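Local structure of endoglucanase (Clostridium thermocellum, 2C4X) at residues F168-P173 / F243-D248; I172-P177 / K208-N213. The protein is the C-terminal PKD–CBM44 part of a probable cellulase, its CBM44 module recognising beta-glucan chains and xyloglucan. The protein carries 1 engineered substitution. One frame throughout, in Å; residues are numbered along the deposited sequence.

Contact 1: residues F168-P173 / F243-D248; sequences FRIWIP and FTIYVD. With CA (calcium ion), chain C.
W171 and Y246 face each other as a hydrogen-bonded antiparallel pair. The W171 N-H reaches Y246 O at 2.7 Å, and Y246 N returns a bond to W171 O. Their side chains run side by side from CB atoms 3.6 Å apart. Chi1 (-162°) sets CG of W171 anti to its backbone N. The edge of the Y246 ring, with CD1 nearest W171 CE3, is turned toward the face of the six-membered ring in an offset edge-to-face pair, planes at 85° and centroids 5.7 Å apart. K130 adds a cation-pi contact to the indole, which stays partly exposed.

The opposite face, carrying I170, I245 and V247, is buried and close-packed. I170 and I245 lie alongside each other, pointing the same way, and their CG2 methyls press to 3.5 Å, closer than usual van der Waals contact. The two strands, 165-172 and 241-251, are neighbours in one antiparallel sheet of the CBM44 beta-sandwich. I170, I245 and V247 turn inward to I233 and V235 of the facing sheet, with I170 also touching I181 there. At the N-terminal end of segment 243-248, the P173 ring packs beside the strand, CG 3.3 Å from T244 O, with CD against I245 CG1.

Toward D248 the strands splay: D248 N still donates to R169 O at 3.1 Å, but the return bond from R169 N is weak. The ends of both side chains leave the strand pair. The R169 guanidinium forms a salt bridge with E214 and bonds A249 O. D248 grips the calcium ion with both carboxylate oxygens, OD1 at 2.6 Å and OD2 slightly nearer, and OD2 also accepts from the F132 backbone N; D99, N104, E106, K133 and R136 supply the other five ligand atoms.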
loop_
_atom_site.group_PDB
_atom_site.type_symbol
_atom_site.label_atom_id
_atom_site.label_comp_id
_atom_site.label_asym_id
_atom_site.label_seq_id
_atom_site.Cartn_x
_atom_site.Cartn_y
_atom_site.Cartn_z
ATOM N N PHE A 168 -3.830 -4.587 -3.643
ATOM C CA PHE A 168 -5.072 -4.073 -4.225
ATOM C C PHE A 168 -5.760 -3.184 -3.195
ATOM O O PHE A 168 -5.700 -3.465 -1.996
ATOM C CB PHE A 168 -6.029 -5.221 -4.570
ATOM C CG PHE A 168 -5.526 -6.162 -5.638
ATOM C CD1 PHE A 168 -4.510 -7.089 -5.365
ATOM C CD2 PHE A 168 -6.105 -6.152 -6.905
ATOM C CE1 PHE A 168 -4.057 -7.977 -6.352
ATOM C CE2 PHE A 168 -5.668 -7.035 -7.904
ATOM C CZ PHE A 168 -4.643 -7.956 -7.626
ATOM N N ARG A 169 -6.406 -2.116 -3.657
ATOM C CA ARG A 169 -7.314 -1.339 -2.809
ATOM C C ARG A 169 -8.733 -1.404 -3.368
ATOM O O ARG A 169 -8.980 -1.033 -4.518
ATOM C CB ARG A 169 -6.842 0.115 -2.651
ATOM C CG ARG A 169 -5.674 0.271 -1.697
ATOM C CD ARG A 169 -4.327 0.095 -2.383
ATOM N NE ARG A 169 -3.228 0.375 -1.452
ATOM C CZ ARG A 169 -1.988 0.708 -1.813
ATOM N NH1 ARG A 169 -1.663 0.817 -3.097
ATOM N NH2 ARG A 169 -1.069 0.947 -0.885
ATOM N N ILE A 170 -9.659 -1.888 -2.547
ATOM C CA ILE A 170 -11.017 -2.175 -2.995
ATOM C C ILE A 170 -12.017 -1.587 -2.009
ATOM O O ILE A 170 -12.006 -1.931 -0.829
ATOM C CB ILE A 170 -11.253 -3.720 -3.150
ATOM C CG1 ILE A 170 -10.114 -4.375 -3.942
ATOM C CG2 ILE A 170 -12.603 -4.019 -3.816
ATOM C CD1 ILE A 170 -10.082 -5.914 -3.860
ATOM N N TRP A 171 -12.866 -0.693 -2.500
ATOM C CA TRP A 171 -13.941 -0.115 -1.704
ATOM C C TRP A 171 -15.167 -1.005 -1.854
ATOM O O TRP A 171 -15.738 -1.115 -2.937
ATOM C CB TRP A 171 -14.247 1.311 -2.181
ATOM C CG TRP A 171 -15.008 2.164 -1.195
ATOM C CD1 TRP A 171 -14.472 3.029 -0.284
ATOM C CD2 TRP A 171 -16.434 2.245 -1.033
ATOM N NE1 TRP A 171 -15.470 3.639 0.440
ATOM C CE2 TRP A 171 -16.684 3.177 0.002
ATOM C CE3 TRP A 171 -17.522 1.619 -1.658
ATOM C CZ2 TRP A 171 -17.982 3.502 0.427
ATOM C CZ3 TRP A 171 -18.813 1.939 -1.235
ATOM C CH2 TRP A 171 -19.031 2.876 -0.202
ATOM N N ILE A 172 -15.567 -1.645 -0.762
ATOM C CA ILE A 172 -16.675 -2.599 -0.792
ATOM C C ILE A 172 -17.888 -2.031 -0.045
ATOM O O ILE A 172 -17.762 -1.648 1.118
ATOM C CB ILE A 172 -16.232 -3.961 -0.202
ATOM C CG1 ILE A 172 -15.048 -4.519 -1.010
ATOM C CG2 ILE A 172 -17.395 -4.958 -0.160
ATOM C CD1 ILE A 172 -14.140 -5.456 -0.240
ATOM N N PRO A 173 -19.063 -1.970 -0.715
ATOM C CA PRO A 173 -20.261 -1.406 -0.093
ATOM C C PRO A 173 -20.998 -2.410 0.796
ATOM O O PRO A 173 -20.850 -3.627 0.627
ATOM C CB PRO A 173 -21.130 -1.041 -1.296
ATOM C CG PRO A 173 -20.794 -2.108 -2.313
ATOM C CD PRO A 173 -19.329 -2.436 -2.093
ATOM N N PHE A 243 -24.873 -3.546 -7.113
ATOM C CA PHE A 243 -23.901 -2.979 -6.178
ATOM C C PHE A 243 -22.675 -2.421 -6.907
ATOM O O PHE A 243 -22.355 -2.841 -8.027
ATOM C CB PHE A 243 -23.490 -4.012 -5.111
ATOM C CG PHE A 243 -22.897 -5.285 -5.673
ATOM C CD1 PHE A 243 -23.717 -6.343 -6.066
ATOM C CD2 PHE A 243 -21.521 -5.432 -5.792
ATOM C CE1 PHE A 243 -23.176 -7.519 -6.581
ATOM C CE2 PHE A 243 -20.970 -6.599 -6.309
ATOM C CZ PHE A 243 -21.802 -7.652 -6.699
ATOM N N THR A 244 -21.988 -1.479 -6.264
ATOM C CA THR A 244 -20.845 -0.823 -6.884
ATOM C C THR A 244 -19.588 -0.933 -6.037
ATOM O O THR A 244 -19.556 -0.524 -4.871
ATOM C CB THR A 244 -21.154 0.657 -7.257
ATOM O OG1 THR A 244 -22.184 0.676 -8.250
ATOM C CG2 THR A 244 -19.919 1.344 -7.830
ATOM N N ILE A 245 -18.557 -1.507 -6.648
ATOM C CA ILE A 245 -17.249 -1.655 -6.026
ATOM C C ILE A 245 -16.291 -0.666 -6.678
ATOM O O ILE A 245 -16.372 -0.419 -7.877
ATOM C CB ILE A 245 -16.753 -3.117 -6.157
ATOM C CG1 ILE A 245 -17.509 -4.010 -5.164
ATOM C CG2 ILE A 245 -15.241 -3.226 -5.950
ATOM C CD1 ILE A 245 -17.580 -5.454 -5.569
ATOM N N TYR A 246 -15.412 -0.075 -5.871
ATOM C CA TYR A 246 -14.375 0.806 -6.387
ATOM C C TYR A 246 -13.011 0.148 -6.226
ATOM O O TYR A 246 -12.748 -0.526 -5.226
ATOM C CB TYR A 246 -14.415 2.167 -5.690
ATOM C CG TYR A 246 -15.709 2.919 -5.903
ATOM C CD1 TYR A 246 -16.822 2.666 -5.104
ATOM C CD2 TYR A 246 -15.826 3.874 -6.910
ATOM C CE1 TYR A 246 -18.021 3.349 -5.300
ATOM C CE2 TYR A 246 -17.017 4.563 -7.111
ATOM C CZ TYR A 246 -18.111 4.297 -6.299
ATOM O OH TYR A 246 -19.295 4.977 -6.481
ATOM N N VAL A 247 -12.164 0.333 -7.231
ATOM C CA VAL A 247 -10.843 -0.293 -7.287
ATOM C C VAL A 247 -9.827 0.749 -7.727
ATOM O O VAL A 247 -10.047 1.460 -8.705
ATOM C CB VAL A 247 -10.798 -1.482 -8.288
ATOM C CG1 VAL A 247 -9.412 -2.123 -8.303
ATOM C CG2 VAL A 247 -11.876 -2.525 -7.958
ATOM N N ASP A 248 -8.714 0.834 -7.008
ATOM C CA ASP A 248 -7.693 1.832 -7.324
ATOM C C ASP A 248 -6.362 1.421 -6.756
ATOM O O ASP A 248 -6.303 0.608 -5.833
ATOM C CB ASP A 248 -8.074 3.216 -6.768
ATOM C CG ASP A 248 -7.218 4.339 -7.343
ATOM O OD1 ASP A 248 -6.629 4.154 -8.432
ATOM O OD2 ASP A 248 -7.125 5.420 -6.713
HETATM CA CA CA C . -5.786 6.585 -8.493
#

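Contact 2: residues I172-P177 / K208-N213; sequences IPSGAP and KTDDWN
I172-S174 and T209-D210 run antiparallel, with the P173 and D210 CA atoms 4.5 Å apart. I172 O takes the N-H of D210 at 2.6 Å, a short but bent bond, and I172 N gives a weak bond to D211 O. With D210 left-handed (phi 53°), the pattern is consistent with a G1-type beta bulge, though the second bond is weak. It lies where strand 165-172 of the beta-sandwich runs out into a loop and its neighbour, the outermost strand 211-218, begins.

Beyond this irregular pairing, the D210 carboxylate takes hold of S174 by two atoms. S174 N approaches OD1 from above the carboxylate plane, whereas the hydroxyl OG donates to OD2 on its syn side at 2.6 Å. OG can do so because it stands between the backbone N and the carbonyl carbon of S174 (chi1 56°). These partners are solvent-exposed, and T209 packs alongside in van der Waals contact, its CB 3.7 Å from S174 CB. The Y204 hydroxyl bridges the loop, hydrogen-bonded to both P173 O and A176 N.

On the buried side, the N213 side chain folds back across its own turn: OD1 accepts from K208 N on a lone pair, and ND2 donates to K208 O at 2.8 Å in a nearly straight bond (171°). Both ends of the amide are thereby tied to K208, which fixes its rotation. I172 crosses this side chain at about a right angle, its CD1 methyl 3.8 Å from N213 ND2.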
loop_
_atom_site.group_PDB
_atom_site.type_symbol
_atom_site.label_atom_id
_atom_site.label_comp_id
_atom_site.label_asym_id
_atom_site.label_seq_id
_atom_site.Cartn_x
_atom_site.Cartn_y
_atom_site.Cartn_z
ATOM N N ILE A 172 -15.567 -1.645 -0.762
ATOM C CA ILE A 172 -16.675 -2.599 -0.792
ATOM C C ILE A 172 -17.888 -2.031 -0.045
ATOM O O ILE A 172 -17.762 -1.648 1.118
ATOM C CB ILE A 172 -16.232 -3.961 -0.202
ATOM C CG1 ILE A 172 -15.048 -4.519 -1.010
ATOM C CG2 ILE A 172 -17.395 -4.958 -0.160
ATOM C CD1 ILE A 172 -14.140 -5.456 -0.240
ATOM N N PRO A 173 -19.063 -1.970 -0.715
ATOM C CA PRO A 173 -20.261 -1.406 -0.093
ATOM C C PRO A 173 -20.998 -2.410 0.796
ATOM O O PRO A 173 -20.850 -3.627 0.627
ATOM C CB PRO A 173 -21.130 -1.041 -1.296
ATOM C CG PRO A 173 -20.794 -2.108 -2.313
ATOM C CD PRO A 173 -19.329 -2.436 -2.093
ATOM N N SER A 174 -21.790 -1.889 1.731
ATOM C CA SER A 174 -22.600 -2.711 2.624
ATOM C C SER A 174 -23.956 -3.033 2.001
ATOM O O SER A 174 -24.410 -2.337 1.090
ATOM C CB SER A 174 -22.803 -1.997 3.962
ATOM O OG SER A 174 -23.377 -0.724 3.756
ATOM N N GLY A 175 -24.596 -4.087 2.504
ATOM C CA GLY A 175 -25.902 -4.524 2.010
ATOM C C GLY A 175 -25.887 -5.045 0.583
ATOM O O GLY A 175 -26.891 -4.948 -0.126
ATOM N N ALA A 176 -24.747 -5.594 0.160
ATOM C CA ALA A 176 -24.594 -6.154 -1.181
ATOM C C ALA A 176 -24.886 -7.655 -1.171
ATOM O O ALA A 176 -24.613 -8.328 -0.171
ATOM C CB ALA A 176 -23.182 -5.883 -1.718
ATOM N N PRO A 177 -25.451 -8.187 -2.278
ATOM C CA PRO A 177 -25.752 -9.618 -2.380
ATOM C C PRO A 177 -24.512 -10.464 -2.693
ATOM O O PRO A 177 -24.516 -11.239 -3.656
ATOM C CB PRO A 177 -26.737 -9.674 -3.548
ATOM C CG PRO A 177 -26.324 -8.553 -4.424
ATOM C CD PRO A 177 -25.872 -7.456 -3.492
ATOM N N LYS A 208 -14.191 -4.793 5.568
ATOM C CA LYS A 208 -14.613 -3.452 5.984
ATOM C C LYS A 208 -15.566 -2.867 4.949
ATOM O O LYS A 208 -15.144 -2.441 3.872
ATOM C CB LYS A 208 -13.413 -2.515 6.164
ATOM C CG LYS A 208 -12.473 -2.883 7.302
ATOM C CD LYS A 208 -11.539 -1.728 7.641
ATOM C CE LYS A 208 -10.532 -1.461 6.524
ATOM N NZ LYS A 208 -9.956 -0.085 6.626
ATOM N N THR A 209 -16.853 -2.855 5.276
ATOM C CA THR A 209 -17.872 -2.355 4.358
ATOM C C THR A 209 -17.930 -0.829 4.363
ATOM O O THR A 209 -17.638 -0.191 5.381
ATOM C CB THR A 209 -19.260 -2.968 4.640
ATOM O OG1 THR A 209 -19.537 -2.917 6.042
ATOM C CG2 THR A 209 -19.305 -4.422 4.181
ATOM N N ASP A 210 -18.301 -0.261 3.215
ATOM C CA ASP A 210 -18.300 1.188 2.977
ATOM C C ASP A 210 -16.954 1.842 3.299
ATOM O O ASP A 210 -16.897 2.949 3.834
ATOM C CB ASP A 210 -19.448 1.879 3.725
ATOM C CG ASP A 210 -20.809 1.397 3.276
ATOM O OD1 ASP A 210 -21.010 1.222 2.054
ATOM O OD2 ASP A 210 -21.673 1.195 4.152
ATOM N N ASP A 211 -15.877 1.143 2.949
ATOM C CA ASP A 211 -14.521 1.587 3.243
ATOM C C ASP A 211 -13.528 0.933 2.287
ATOM O O ASP A 211 -13.844 -0.062 1.620
ATOM C CB ASP A 211 -14.154 1.236 4.694
ATOM C CG ASP A 211 -13.157 2.211 5.305
ATOM O OD1 ASP A 211 -12.679 3.126 4.597
ATOM O OD2 ASP A 211 -12.856 2.059 6.509
ATOM N N TRP A 212 -12.328 1.501 2.227
ATOM C CA TRP A 212 -11.245 0.937 1.436
ATOM C C TRP A 212 -10.619 -0.250 2.150
ATOM O O TRP A 212 -10.289 -0.175 3.344
ATOM C CB TRP A 212 -10.184 2.000 1.129
ATOM C CG TRP A 212 -10.626 2.999 0.096
ATOM C CD1 TRP A 212 -11.030 4.292 0.314
ATOM C CD2 TRP A 212 -10.708 2.787 -1.318
ATOM N NE1 TRP A 212 -11.359 4.893 -0.880
ATOM C CE2 TRP A 212 -11.170 3.993 -1.896
ATOM C CE3 TRP A 212 -10.440 1.694 -2.155
ATOM C CZ2 TRP A 212 -11.366 4.135 -3.272
ATOM C CZ3 TRP A 212 -10.635 1.839 -3.524
ATOM C CH2 TRP A 212 -11.095 3.051 -4.066
ATOM N N ASN A 213 -10.473 -1.348 1.409
ATOM C CA ASN A 213 -9.826 -2.551 1.902
ATOM C C ASN A 213 -8.533 -2.790 1.144
ATOM O O ASN A 213 -8.532 -2.891 -0.088
ATOM C CB ASN A 213 -10.736 -3.773 1.738
ATOM C CG ASN A 213 -11.946 -3.723 2.641
ATOM O OD1 ASN A 213 -11.989 -4.396 3.666
ATOM N ND2 ASN A 213 -12.933 -2.919 2.272
#

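Contacts 1 and 2 lie between successive strands of the same sheet and share I172 and P173: strand 165-172 pairs with 241-251 on one side and with the outermost strand 211-218 on the other. Contact 1 is mostly buried, with a backbone ladder that is firm around W171/Y246 and loosens at R169/D248, an aliphatic inner face and a calcium ligand at one end. Contact 2 is partly buried, nearer the surface, and combines an irregular, bulge-like backbone with polar side-chain bonds. They touch directly: I170 O probably accepts a hydrogen bond from N213 N, and the W171 indole lies against D210 and D211 while W212 meets it edge-to-face.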